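Local coordinates for protein nicastrin (Dictyostelium purpureum, PDB 4R12) that probably acts as an essential subunit of the gamma-secretase complex, the endoprotease that cleaves membrane proteins such as Notch receptors within the membrane, at residues K212-V217 against E262-F267; L216-F221 against S320-L325; T241-S246 against D429-L434; L344-T349 against P396-T401. All blocks are in the same frame, centred on the assembly; numbering follows the deposited sequence.

Contact 1: K212-V217 against E262-F267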
loop_
_atom_site.group_PDB
_atom_site.type_symbol
_atom_site.label_atom_id
_atom_site.label_comp_id
_atom_site.label_asym_id
_atom_site.label_seq_id
_atom_site.Cartn_x
_atom_site.Cartn_y
_atom_site.Cartn_z
ATOM N N LYS A 212 -25.327 19.181 -4.530
ATOM C CA LYS A 212 -25.573 18.019 -3.691
ATOM C C LYS A 212 -24.457 17.844 -2.667
ATOM O O LYS A 212 -23.330 18.277 -2.886
ATOM C CB LYS A 212 -25.709 16.742 -4.542
ATOM C CG LYS A 212 -27.047 16.574 -5.284
ATOM C CD LYS A 212 -27.133 15.181 -5.911
ATOM C CE LYS A 212 -28.383 14.994 -6.769
ATOM N NZ LYS A 212 -28.491 13.582 -7.255
ATOM N N GLU A 213 -24.777 17.206 -1.549
ATOM C CA GLU A 213 -23.757 16.812 -0.587
ATOM C C GLU A 213 -22.993 15.598 -1.105
ATOM O O GLU A 213 -23.517 14.825 -1.897
ATOM C CB GLU A 213 -24.394 16.511 0.771
ATOM C CG GLU A 213 -25.036 17.735 1.423
ATOM C CD GLU A 213 -25.602 17.428 2.793
ATOM O OE1 GLU A 213 -25.781 16.235 3.108
ATOM O OE2 GLU A 213 -25.860 18.380 3.561
ATOM N N ILE A 214 -21.750 15.444 -0.669
ATOM C CA ILE A 214 -20.918 14.325 -1.108
ATOM C C ILE A 214 -20.680 13.336 0.024
ATOM O O ILE A 214 -20.293 13.724 1.120
ATOM C CB ILE A 214 -19.550 14.811 -1.638
ATOM C CG1 ILE A 214 -19.726 15.657 -2.901
ATOM C CG2 ILE A 214 -18.632 13.629 -1.925
ATOM C CD1 ILE A 214 -18.448 16.383 -3.338
ATOM N N ILE A 215 -20.942 12.063 -0.242
ATOM C CA ILE A 215 -20.521 10.980 0.635
ATOM C C ILE A 215 -19.154 10.505 0.139
ATOM O O ILE A 215 -19.026 10.073 -0.997
ATOM C CB ILE A 215 -21.508 9.792 0.623
ATOM C CG1 ILE A 215 -22.934 10.252 0.939
ATOM C CG2 ILE A 215 -21.041 8.685 1.573
ATOM C CD1 ILE A 215 -23.068 10.922 2.264
ATOM N N LEU A 216 -18.137 10.610 0.984
ATOM C CA LEU A 216 -16.802 10.174 0.615
ATOM C C LEU A 216 -16.524 8.797 1.214
ATOM O O LEU A 216 -16.538 8.624 2.437
ATOM C CB LEU A 216 -15.757 11.177 1.093
ATOM C CG LEU A 216 -14.309 10.804 0.781
ATOM C CD1 LEU A 216 -14.106 10.670 -0.733
ATOM C CD2 LEU A 216 -13.362 11.839 1.383
ATOM N N VAL A 217 -16.279 7.825 0.351
ATOM C CA VAL A 217 -15.950 6.474 0.794
ATOM C C VAL A 217 -14.522 6.180 0.339
ATOM O O VAL A 217 -14.237 6.216 -0.841
ATOM C CB VAL A 217 -16.924 5.438 0.212
ATOM C CG1 VAL A 217 -16.554 4.037 0.677
ATOM C CG2 VAL A 217 -18.367 5.788 0.587
ATOM N N GLU A 262 -24.274 12.779 -3.776
ATOM C CA GLU A 262 -23.213 12.249 -4.618
ATOM C C GLU A 262 -22.361 11.294 -3.801
ATOM O O GLU A 262 -22.170 11.501 -2.598
ATOM C CB GLU A 262 -22.349 13.381 -5.181
ATOM C CG GLU A 262 -23.088 14.345 -6.081
ATOM C CD GLU A 262 -23.317 13.805 -7.482
ATOM O OE1 GLU A 262 -22.906 12.660 -7.781
ATOM O OE2 GLU A 262 -23.905 14.542 -8.294
ATOM N N VAL A 263 -21.859 10.242 -4.431
ATOM C CA VAL A 263 -20.886 9.391 -3.766
ATOM C C VAL A 263 -19.571 9.468 -4.524
ATOM O O VAL A 263 -19.533 9.292 -5.746
ATOM C CB VAL A 263 -21.356 7.920 -3.663
ATOM C CG1 VAL A 263 -20.283 7.075 -3.002
ATOM C CG2 VAL A 263 -22.648 7.834 -2.853
ATOM N N VAL A 264 -18.502 9.756 -3.790
ATOM C CA VAL A 264 -17.155 9.761 -4.339
ATOM C C VAL A 264 -16.334 8.662 -3.667
ATOM O O VAL A 264 -16.274 8.582 -2.444
ATOM C CB VAL A 264 -16.458 11.127 -4.142
ATOM C CG1 VAL A 264 -14.971 11.027 -4.467
ATOM C CG2 VAL A 264 -17.117 12.186 -5.006
ATOM N N PHE A 265 -15.720 7.809 -4.478
ATOM C CA PHE A 265 -14.863 6.752 -3.960
ATOM C C PHE A 265 -13.427 7.202 -4.108
ATOM O O PHE A 265 -13.034 7.662 -5.188
ATOM C CB PHE A 265 -15.096 5.432 -4.711
ATOM C CG PHE A 265 -16.543 5.007 -4.757
ATOM C CD1 PHE A 265 -17.100 4.281 -3.712
ATOM C CD2 PHE A 265 -17.341 5.342 -5.835
ATOM C CE1 PHE A 265 -18.427 3.891 -3.747
ATOM C CE2 PHE A 265 -18.675 4.954 -5.881
ATOM C CZ PHE A 265 -19.214 4.228 -4.829
ATOM N N ALA A 266 -12.629 7.087 -3.054
ATOM C CA ALA A 266 -11.227 7.507 -3.174
ATOM C C ALA A 266 -10.258 6.428 -2.705
ATOM O O ALA A 266 -10.420 5.849 -1.624
ATOM C CB ALA A 266 -10.982 8.829 -2.393
ATOM N N PHE A 267 -9.251 6.163 -3.536
ATOM C CA PHE A 267 -8.190 5.216 -3.222
ATOM C C PHE A 267 -6.891 5.993 -3.040
ATOM O O PHE A 267 -6.273 6.380 -4.038
ATOM C CB PHE A 267 -8.029 4.174 -4.348
ATOM C CG PHE A 267 -9.229 3.265 -4.526
ATOM C CD1 PHE A 267 -10.404 3.733 -5.105
ATOM C CD2 PHE A 267 -9.174 1.940 -4.118
ATOM C CE1 PHE A 267 -11.500 2.890 -5.262
ATOM C CE2 PHE A 267 -10.269 1.091 -4.276
ATOM C CZ PHE A 267 -11.423 1.559 -4.855
#
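V217 meets the F265 ring obliquely, its CB lying 4.1 Å from F265 CD1, while V263, from the same strand as the ring, sets its CG1 over one ring face, 3.5 Å above the plane and displaced toward the rim. The carboxylate of E262 is the other flat group: its chain bends at chi2 (-78°), and beyond the bend OE1 is held by S205 OG and OE2 by the backbone N of D209. K212 crosses this side chain at about a right angle, and K212 CB lies 3.9 Å from E262 CG. K212 NZ bonds to W259 O and stays 4.8 Å from E262 OE2, so no salt bridge forms. Between the side chains runs a parallel strand pair of the nicastrin large lobe, I214 beside E262 through V217 beside F265. Five backbone bonds join it, of which I215 N to E262 O is the shortest at 2.7 Å. On the face of I214 and L216, I214 CG2 touches V264 CG2 at 3.7 Å, and L216 CD1 reaches V264 CG1 at 3.8 Å. On the face of V217 and F265, L244 and I248 of helix 234-252 and I438 of helix 427-441 pack. Apolar packing thus accompanies a complete backbone ladder, and the buried carboxylate is paid for by S205 and D209, with the nearby K212 charge perhaps stabilising its negative form.

Contact 2: L216-F221 against S320-L325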
loop_
_atom_site.group_PDB
_atom_site.type_symbol
_atom_site.label_atom_id
_atom_site.label_comp_id
_atom_site.label_asym_id
_atom_site.label_seq_id
_atom_site.Cartn_x
_atom_site.Cartn_y
_atom_site.Cartn_z
ATOM N N LEU A 216 -18.137 10.610 0.984
ATOM C CA LEU A 216 -16.802 10.174 0.615
ATOM C C LEU A 216 -16.524 8.797 1.214
ATOM O O LEU A 216 -16.538 8.624 2.437
ATOM C CB LEU A 216 -15.757 11.177 1.093
ATOM C CG LEU A 216 -14.309 10.804 0.781
ATOM C CD1 LEU A 216 -14.106 10.670 -0.733
ATOM C CD2 LEU A 216 -13.362 11.839 1.383
ATOM N N VAL A 217 -16.279 7.825 0.351
ATOM C CA VAL A 217 -15.950 6.474 0.794
ATOM C C VAL A 217 -14.522 6.180 0.339
ATOM O O VAL A 217 -14.237 6.216 -0.841
ATOM C CB VAL A 217 -16.924 5.438 0.212
ATOM C CG1 VAL A 217 -16.554 4.037 0.677
ATOM C CG2 VAL A 217 -18.367 5.788 0.587
ATOM N N MET A 218 -13.629 5.896 1.274
ATOM C CA MET A 218 -12.208 5.919 0.950
ATOM C C MET A 218 -11.413 4.879 1.703
ATOM O O MET A 218 -11.907 4.286 2.675
ATOM C CB MET A 218 -11.629 7.291 1.265
ATOM C CG MET A 218 -11.527 7.555 2.761
ATOM S SD MET A 218 -11.308 9.321 3.058
ATOM C CE MET A 218 -10.684 9.295 4.741
ATOM N N LEU A 219 -10.176 4.680 1.256
ATOM C CA LEU A 219 -9.251 3.768 1.907
ATOM C C LEU A 219 -7.836 4.081 1.445
ATOM O O LEU A 219 -7.637 4.690 0.382
ATOM C CB LEU A 219 -9.597 2.302 1.603
ATOM C CG LEU A 219 -9.705 1.808 0.155
ATOM C CD1 LEU A 219 -8.333 1.572 -0.500
ATOM C CD2 LEU A 219 -10.550 0.522 0.112
ATOM N N PRO A 220 -6.847 3.671 2.246
ATOM C CA PRO A 220 -5.448 3.728 1.819
ATOM C C PRO A 220 -5.092 2.440 1.081
ATOM O O PRO A 220 -5.214 1.374 1.675
ATOM C CB PRO A 220 -4.690 3.849 3.148
ATOM C CG PRO A 220 -5.551 3.081 4.124
ATOM C CD PRO A 220 -6.986 3.265 3.660
ATOM N N PHE A 221 -4.698 2.501 -0.187
ATOM C CA PHE A 221 -4.419 1.232 -0.873
ATOM C C PHE A 221 -2.935 0.846 -0.885
ATOM O O PHE A 221 -2.603 -0.308 -1.197
ATOM C CB PHE A 221 -4.984 1.226 -2.309
ATOM C CG PHE A 221 -4.213 2.058 -3.315
ATOM C CD1 PHE A 221 -3.196 1.486 -4.092
ATOM C CD2 PHE A 221 -4.565 3.381 -3.556
ATOM C CE1 PHE A 221 -2.522 2.236 -5.045
ATOM C CE2 PHE A 221 -3.898 4.134 -4.505
ATOM C CZ PHE A 221 -2.875 3.560 -5.257
ATOM N N SER A 320 -20.007 15.606 3.278
ATOM C CA SER A 320 -20.926 15.631 4.414
ATOM C C SER A 320 -20.869 14.350 5.244
ATOM O O SER A 320 -21.501 14.271 6.298
ATOM C CB SER A 320 -22.356 15.863 3.925
ATOM O OG SER A 320 -22.822 14.733 3.199
ATOM N N THR A 321 -20.116 13.363 4.759
ATOM C CA THR A 321 -19.942 12.083 5.444
ATOM C C THR A 321 -18.684 11.407 4.934
ATOM O O THR A 321 -18.469 11.345 3.736
ATOM C CB THR A 321 -21.129 11.123 5.213
ATOM O OG1 THR A 321 -22.332 11.687 5.756
ATOM C CG2 THR A 321 -20.863 9.779 5.874
ATOM N N ILE A 322 -17.849 10.903 5.835
ATOM C CA ILE A 322 -16.675 10.157 5.404
ATOM C C ILE A 322 -16.714 8.746 5.966
ATOM O O ILE A 322 -16.826 8.558 7.176
ATOM C CB ILE A 322 -15.367 10.848 5.848
ATOM C CG1 ILE A 322 -15.225 12.205 5.148
ATOM C CG2 ILE A 322 -14.173 9.955 5.543
ATOM C CD1 ILE A 322 -14.021 13.016 5.617
ATOM N N ILE A 323 -16.639 7.760 5.081
ATOM C CA ILE A 323 -16.499 6.368 5.471
ATOM C C ILE A 323 -15.112 5.858 5.034
ATOM O O ILE A 323 -14.758 5.954 3.857
ATOM C CB ILE A 323 -17.597 5.487 4.823
ATOM C CG1 ILE A 323 -18.980 6.125 5.002
ATOM C CG2 ILE A 323 -17.569 4.071 5.385
ATOM C CD1 ILE A 323 -19.445 6.151 6.442
ATOM N N GLU A 324 -14.338 5.318 5.970
ATOM C CA GLU A 324 -13.032 4.770 5.640
ATOM C C GLU A 324 -12.948 3.291 5.985
ATOM O O GLU A 324 -13.368 2.864 7.059
ATOM C CB GLU A 324 -11.906 5.518 6.367
ATOM C CG GLU A 324 -10.499 4.962 6.039
ATOM C CD GLU A 324 -9.386 5.737 6.717
ATOM O OE1 GLU A 324 -9.698 6.744 7.401
ATOM O OE2 GLU A 324 -8.200 5.332 6.582
ATOM N N LEU A 325 -12.402 2.514 5.056
ATOM C CA LEU A 325 -12.077 1.122 5.317
ATOM C C LEU A 325 -10.610 1.038 5.739
ATOM O O LEU A 325 -9.746 1.525 5.035
ATOM C CB LEU A 325 -12.328 0.273 4.070
ATOM C CG LEU A 325 -13.716 0.452 3.459
ATOM C CD1 LEU A 325 -13.873 -0.537 2.320
ATOM C CD2 LEU A 325 -14.809 0.255 4.518
#
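L216, V217 and M218 pair in parallel with I322, I323 and E324 inside the sheet of the nicastrin large lobe, a domain related to the zinc exopeptidases. Four backbone bonds knit the strands, from L216 N to T321 O at 2.9 Å through to L325 N and M218 O at 3.0 Å. M218 carries the side-chain contact: its CG sits between the backbone N and the carbonyl carbon (chi1 71°), and the extended chain beyond it brings CE within 3.6 Å of I322 CG2 and 3.8 Å of E324 OE1. An alanine here would probably open a gap beside I322 CG2, with F388 of helix 385-389 also losing a neighbour. E324 runs straight out with CG anti to the backbone N (chi1 -180°); OE1 is bound by S385 OG, and OE2 by S384 N and N326 ND2, which should fix the carboxylate's rotation. On the opposite face, where helix 234-252 packs through L244, L219 CD2 meets L325 CD1 at 4.1 Å. The buried L325 O has no hydrogen-bond partner and is met by carbon alone across the pair: L219 CB and P220 CD each lie 3.5 Å from L325 O.

Contact 3: T241-S246 against D429-L434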
loop_
_atom_site.group_PDB
_atom_site.type_symbol
_atom_site.label_atom_id
_atom_site.label_comp_id
_atom_site.label_asym_id
_atom_site.label_seq_id
_atom_site.Cartn_x
_atom_site.Cartn_y
_atom_site.Cartn_z
ATOM N N THR A 241 -9.100 -2.938 -0.378
ATOM C CA THR A 241 -9.082 -2.504 -1.775
ATOM C C THR A 241 -9.983 -3.387 -2.653
ATOM O O THR A 241 -10.772 -2.881 -3.456
ATOM C CB THR A 241 -7.653 -2.502 -2.334
ATOM O OG1 THR A 241 -6.836 -1.653 -1.515
ATOM C CG2 THR A 241 -7.646 -1.995 -3.780
ATOM N N VAL A 242 -9.874 -4.702 -2.489
ATOM C CA VAL A 242 -10.746 -5.637 -3.206
ATOM C C VAL A 242 -12.209 -5.397 -2.859
ATOM O O VAL A 242 -13.108 -5.400 -3.733
ATOM C CB VAL A 242 -10.375 -7.098 -2.867
ATOM C CG1 VAL A 242 -11.414 -8.065 -3.415
ATOM C CG2 VAL A 242 -9.000 -7.430 -3.428
ATOM N N THR A 243 -12.447 -5.209 -1.566
ATOM C CA THR A 243 -13.790 -4.953 -1.055
ATOM C C THR A 243 -14.416 -3.746 -1.728
ATOM O O THR A 243 -15.509 -3.839 -2.300
ATOM C CB THR A 243 -13.768 -4.717 0.474
ATOM O OG1 THR A 243 -13.297 -5.895 1.142
ATOM C CG2 THR A 243 -15.181 -4.380 0.980
ATOM N N LEU A 244 -13.728 -2.605 -1.672
ATOM C CA LEU A 244 -14.317 -1.372 -2.208
ATOM C C LEU A 244 -14.490 -1.419 -3.729
ATOM O O LEU A 244 -15.511 -0.956 -4.254
ATOM C CB LEU A 244 -13.482 -0.160 -1.815
ATOM C CG LEU A 244 -14.168 1.170 -2.135
ATOM C CD1 LEU A 244 -15.581 1.200 -1.514
ATOM C CD2 LEU A 244 -13.323 2.333 -1.604
ATOM N N LEU A 245 -13.526 -1.987 -4.447
ATOM C CA LEU A 245 -13.733 -2.175 -5.885
ATOM C C LEU A 245 -14.932 -3.092 -6.153
ATOM O O LEU A 245 -15.686 -2.858 -7.105
ATOM C CB LEU A 245 -12.469 -2.732 -6.579
ATOM C CG LEU A 245 -11.312 -1.725 -6.672
ATOM C CD1 LEU A 245 -10.002 -2.438 -7.054
ATOM C CD2 LEU A 245 -11.627 -0.628 -7.701
ATOM N N SER A 246 -15.119 -4.115 -5.321
ATOM C CA SER A 246 -16.224 -5.057 -5.517
ATOM C C SER A 246 -17.571 -4.414 -5.134
ATOM O O SER A 246 -18.604 -4.687 -5.755
ATOM C CB SER A 246 -15.988 -6.344 -4.721
ATOM O OG SER A 246 -14.769 -6.960 -5.134
ATOM N N ASP A 429 -20.120 -11.067 2.474
ATOM C CA ASP A 429 -20.915 -10.358 3.477
ATOM C C ASP A 429 -20.503 -8.895 3.610
ATOM O O ASP A 429 -21.360 -8.008 3.612
ATOM C CB ASP A 429 -20.816 -11.065 4.835
ATOM C CG ASP A 429 -21.819 -12.207 4.968
ATOM O OD1 ASP A 429 -22.718 -12.296 4.109
ATOM O OD2 ASP A 429 -21.721 -12.992 5.932
ATOM N N ILE A 430 -19.196 -8.631 3.699
ATOM C CA ILE A 430 -18.733 -7.260 3.834
ATOM C C ILE A 430 -19.079 -6.436 2.579
ATOM O O ILE A 430 -19.553 -5.292 2.696
ATOM C CB ILE A 430 -17.209 -7.226 4.142
ATOM C CG1 ILE A 430 -16.964 -7.833 5.534
ATOM C CG2 ILE A 430 -16.662 -5.797 4.077
ATOM C CD1 ILE A 430 -15.480 -8.044 5.901
ATOM N N VAL A 431 -18.883 -7.011 1.385
ATOM C CA VAL A 431 -19.252 -6.297 0.162
ATOM C C VAL A 431 -20.763 -6.023 0.126
ATOM O O VAL A 431 -21.200 -4.903 -0.184
ATOM C CB VAL A 431 -18.841 -7.069 -1.108
ATOM C CG1 VAL A 431 -19.328 -6.341 -2.369
ATOM C CG2 VAL A 431 -17.318 -7.237 -1.147
ATOM N N TYR A 432 -21.556 -7.030 0.461
ATOM C CA TYR A 432 -23.005 -6.845 0.489
ATOM C C TYR A 432 -23.424 -5.770 1.485
ATOM O O TYR A 432 -24.211 -4.863 1.156
ATOM C CB TYR A 432 -23.730 -8.151 0.824
ATOM C CG TYR A 432 -25.222 -7.912 0.938
ATOM C CD1 TYR A 432 -25.987 -7.697 -0.203
ATOM C CD2 TYR A 432 -25.856 -7.839 2.183
ATOM C CE1 TYR A 432 -27.355 -7.454 -0.127
ATOM C CE2 TYR A 432 -27.229 -7.588 2.270
ATOM C CZ TYR A 432 -27.970 -7.392 1.107
ATOM O OH TYR A 432 -29.323 -7.137 1.155
ATOM N N ILE A 433 -22.905 -5.867 2.706
ATOM C CA ILE A 433 -23.294 -4.924 3.740
ATOM C C ILE A 433 -22.856 -3.507 3.365
ATOM O O ILE A 433 -23.649 -2.574 3.469
ATOM C CB ILE A 433 -22.713 -5.343 5.113
ATOM C CG1 ILE A 433 -23.365 -6.653 5.558
ATOM C CG2 ILE A 433 -22.937 -4.252 6.155
ATOM C CD1 ILE A 433 -22.609 -7.385 6.661
ATOM N N LEU A 434 -21.615 -3.337 2.905
ATOM C CA LEU A 434 -21.148 -1.992 2.574
ATOM C C LEU A 434 -21.874 -1.415 1.352
ATOM O O LEU A 434 -22.168 -0.221 1.315
ATOM C CB LEU A 434 -19.630 -1.973 2.345
ATOM C CG LEU A 434 -18.790 -2.179 3.618
ATOM C CD1 LEU A 434 -17.303 -2.300 3.270
ATOM C CD2 LEU A 434 -19.010 -1.051 4.666
#
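T243 points its methyl across the helix pair at about a right angle to both I430 and L434. CG2 stands anti to the backbone N and comes within 3.7 Å of I430 CG2 and 3.8 Å of L434 CD1, so a single methyl touches two side chains one helical turn apart. Torsion about CA-CB (chi1 -63°) puts OG1 on the far side from the carbonyl carbon, beside the backbone N, where it bonds to F239 O of its own helix. V431 comes the other way, its CB directed at helix 234-252 and its two methyls spread over the next turn: CG2 meets S246 CB at 3.9 Å and CG1 meets S246 C at 3.8 Å. CG2 also lies 4.0 Å from T243 O, and is therefore seated between the turns of T243 and S246. The axes of the two short segments pass 9.2 Å apart at -47°. Both helices belong to the large lobe and cover the same side of its sheet. S246 is further enclosed by F454 and I455 of helix 452-463, and I430 leans on I370 of strand 370-374. S246 OG donates to V242 O at 2.7 Å, approaching from the opposite face of that carbonyl to S246 N, so two donors grip one acceptor. With both hydroxyls spent on carbonyls of their own helix, the two segments offer each other mainly carbon, and no hydrogen bond crosses between the two segments; shape and apolar burial hold the pair.

Contact 4: L344-T349 against P396-T401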
loop_
_atom_site.group_PDB
_atom_site.type_symbol
_atom_site.label_atom_id
_atom_site.label_comp_id
_atom_site.label_asym_id
_atom_site.label_seq_id
_atom_site.Cartn_x
_atom_site.Cartn_y
_atom_site.Cartn_z
ATOM N N LEU A 344 -16.255 0.043 14.784
ATOM C CA LEU A 344 -16.550 1.357 14.241
ATOM C C LEU A 344 -15.878 2.431 15.081
ATOM O O LEU A 344 -16.243 2.633 16.238
ATOM C CB LEU A 344 -18.070 1.586 14.190
ATOM C CG LEU A 344 -18.816 0.595 13.290
ATOM C CD1 LEU A 344 -20.305 0.921 13.270
ATOM C CD2 LEU A 344 -18.245 0.576 11.863
ATOM N N HIS A 345 -14.878 3.098 14.510
ATOM C CA HIS A 345 -14.191 4.179 15.206
ATOM C C HIS A 345 -14.679 5.490 14.626
ATOM O O HIS A 345 -14.445 5.774 13.458
ATOM C CB HIS A 345 -12.664 4.046 15.054
ATOM C CG HIS A 345 -12.149 2.690 15.423
ATOM N ND1 HIS A 345 -11.365 2.471 16.533
ATOM C CD2 HIS A 345 -12.334 1.479 14.845
ATOM C CE1 HIS A 345 -11.076 1.183 16.619
ATOM N NE2 HIS A 345 -11.651 0.559 15.608
ATOM N N THR A 346 -15.349 6.293 15.446
ATOM C CA THR A 346 -16.069 7.443 14.922
ATOM C C THR A 346 -15.458 8.764 15.367
ATOM O O THR A 346 -14.811 8.844 16.412
ATOM C CB THR A 346 -17.568 7.407 15.347
ATOM O OG1 THR A 346 -17.668 7.374 16.775
ATOM C CG2 THR A 346 -18.248 6.171 14.784
ATOM N N ALA A 347 -15.661 9.798 14.557
ATOM C CA ALA A 347 -15.240 11.146 14.914
ATOM C C ALA A 347 -16.116 12.146 14.176
ATOM O O ALA A 347 -16.919 11.767 13.324
ATOM C CB ALA A 347 -13.763 11.355 14.583
ATOM N N GLY A 348 -15.980 13.421 14.508
ATOM C CA GLY A 348 -16.860 14.424 13.942
ATOM C C GLY A 348 -18.200 14.456 14.660
ATOM O O GLY A 348 -18.293 14.073 15.828
ATOM N N THR A 349 -19.234 14.924 13.967
ATOM C CA THR A 349 -20.545 15.124 14.577
ATOM C C THR A 349 -21.629 14.247 13.956
ATOM O O THR A 349 -21.533 13.858 12.782
ATOM C CB THR A 349 -20.996 16.593 14.458
ATOM O OG1 THR A 349 -20.845 17.024 13.098
ATOM C CG2 THR A 349 -20.160 17.481 15.351
ATOM N N PRO A 396 -19.840 13.650 10.053
ATOM C CA PRO A 396 -19.613 12.319 10.621
ATOM C C PRO A 396 -18.505 11.555 9.888
ATOM O O PRO A 396 -18.488 11.481 8.655
ATOM C CB PRO A 396 -20.971 11.633 10.454
ATOM C CG PRO A 396 -21.616 12.350 9.314
ATOM C CD PRO A 396 -21.171 13.767 9.429
ATOM N N VAL A 397 -17.585 11.006 10.670
ATOM C CA VAL A 397 -16.491 10.207 10.154
ATOM C C VAL A 397 -16.549 8.835 10.806
ATOM O O VAL A 397 -16.620 8.726 12.029
ATOM C CB VAL A 397 -15.133 10.864 10.433
ATOM C CG1 VAL A 397 -13.997 9.933 10.021
ATOM C CG2 VAL A 397 -15.024 12.214 9.714
ATOM N N VAL A 398 -16.566 7.795 9.982
ATOM C CA VAL A 398 -16.604 6.430 10.470
ATOM C C VAL A 398 -15.454 5.656 9.864
ATOM O O VAL A 398 -15.399 5.461 8.645
ATOM C CB VAL A 398 -17.922 5.723 10.127
ATOM C CG1 VAL A 398 -17.906 4.301 10.678
ATOM C CG2 VAL A 398 -19.131 6.513 10.677
ATOM N N VAL A 399 -14.527 5.245 10.716
ATOM C CA VAL A 399 -13.436 4.387 10.298
ATOM C C VAL A 399 -13.796 2.954 10.687
ATOM O O VAL A 399 -14.011 2.653 11.855
ATOM C CB VAL A 399 -12.100 4.815 10.937
ATOM C CG1 VAL A 399 -10.959 3.946 10.444
ATOM C CG2 VAL A 399 -11.821 6.291 10.630
ATOM N N ILE A 400 -13.886 2.081 9.694
ATOM C CA ILE A 400 -14.235 0.688 9.930
ATOM C C ILE A 400 -12.977 -0.187 9.955
ATOM O O ILE A 400 -12.229 -0.207 8.987
ATOM C CB ILE A 400 -15.201 0.166 8.836
ATOM C CG1 ILE A 400 -16.431 1.079 8.717
ATOM C CG2 ILE A 400 -15.591 -1.277 9.113
ATOM C CD1 ILE A 400 -17.481 0.592 7.683
ATOM N N THR A 401 -12.753 -0.903 11.058
ATOM C CA THR A 401 -11.577 -1.762 11.203
ATOM C C THR A 401 -11.958 -3.110 11.787
ATOM O O THR A 401 -13.111 -3.329 12.171
ATOM C CB THR A 401 -10.493 -1.136 12.147
ATOM O OG1 THR A 401 -10.839 -1.401 13.515
ATOM C CG2 THR A 401 -10.361 0.371 11.944
#
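H345 and V399 form the tight centre of an antiparallel strand pair in the large-lobe sheet, linked by two backbone bonds of 2.8 Å, H345 N to V399 O and V399 N to H345 O. With CG anti to the carbonyl carbon (chi1 -52°), the imidazole has V399 O in plane at its edge and reaches T401 with NE2; the side chains of H345 and T401 cross at about a right angle. H345 NE2 and T401 OG1 are hydrogen-bonded at 3.0 Å, and each is also tied to H403, NE2 to its carbonyl and OG1 to its backbone N. An alanine in place of H345 would probably leave H403 O and T401 OG1 without their imidazole partner and open a gap beside L380 and P381. On the other face L344 lies side by side with I400, CD2 3.7 Å from I400 CG1, and the same methyl is 3.9 Å from V398 CG1; L358 of helix 352-362 covers both L344 and I400. Toward T346 and A347 the first strand becomes partly exposed, while V397 and V398 stay buried. The backbone bonds persist there, with A347 N to V397 O at 2.9 Å, but side chains contribute less: A347 CB is 4.4 Å from V397 CB. G348 then ends the pairing in a conformation (phi 80°, psi -155°) that would jam a CB against the preceding carbonyl O. Beyond it the proline nitrogen has no hydrogen to give, and T349 O rests instead on the P396 ring, 3.3 Å from P396 CB.

Overall arrangement
Contacts 1, 2 and 4 step across one sheet of the large lobe, in the strand order 262-268, 214-220, 319-325, 397-401, 339-347. Contacts 1 and 2 share strand 214-220 and have centres about 8 Å apart; the centre of contact 4 lies about 10 Å from that of contact 2, the two joined by backbone bonds between E324 and both V398 and I400. Contact 3 packs two helices against the sheet, its centre about 13 Å from that of contact 2: L244 meets V217 and L219, and L434 meets I400. Along the chain contact 3 alternates with contacts 1 and 2 and encloses contact 4, so segments far apart in sequence are gathered into one layered core.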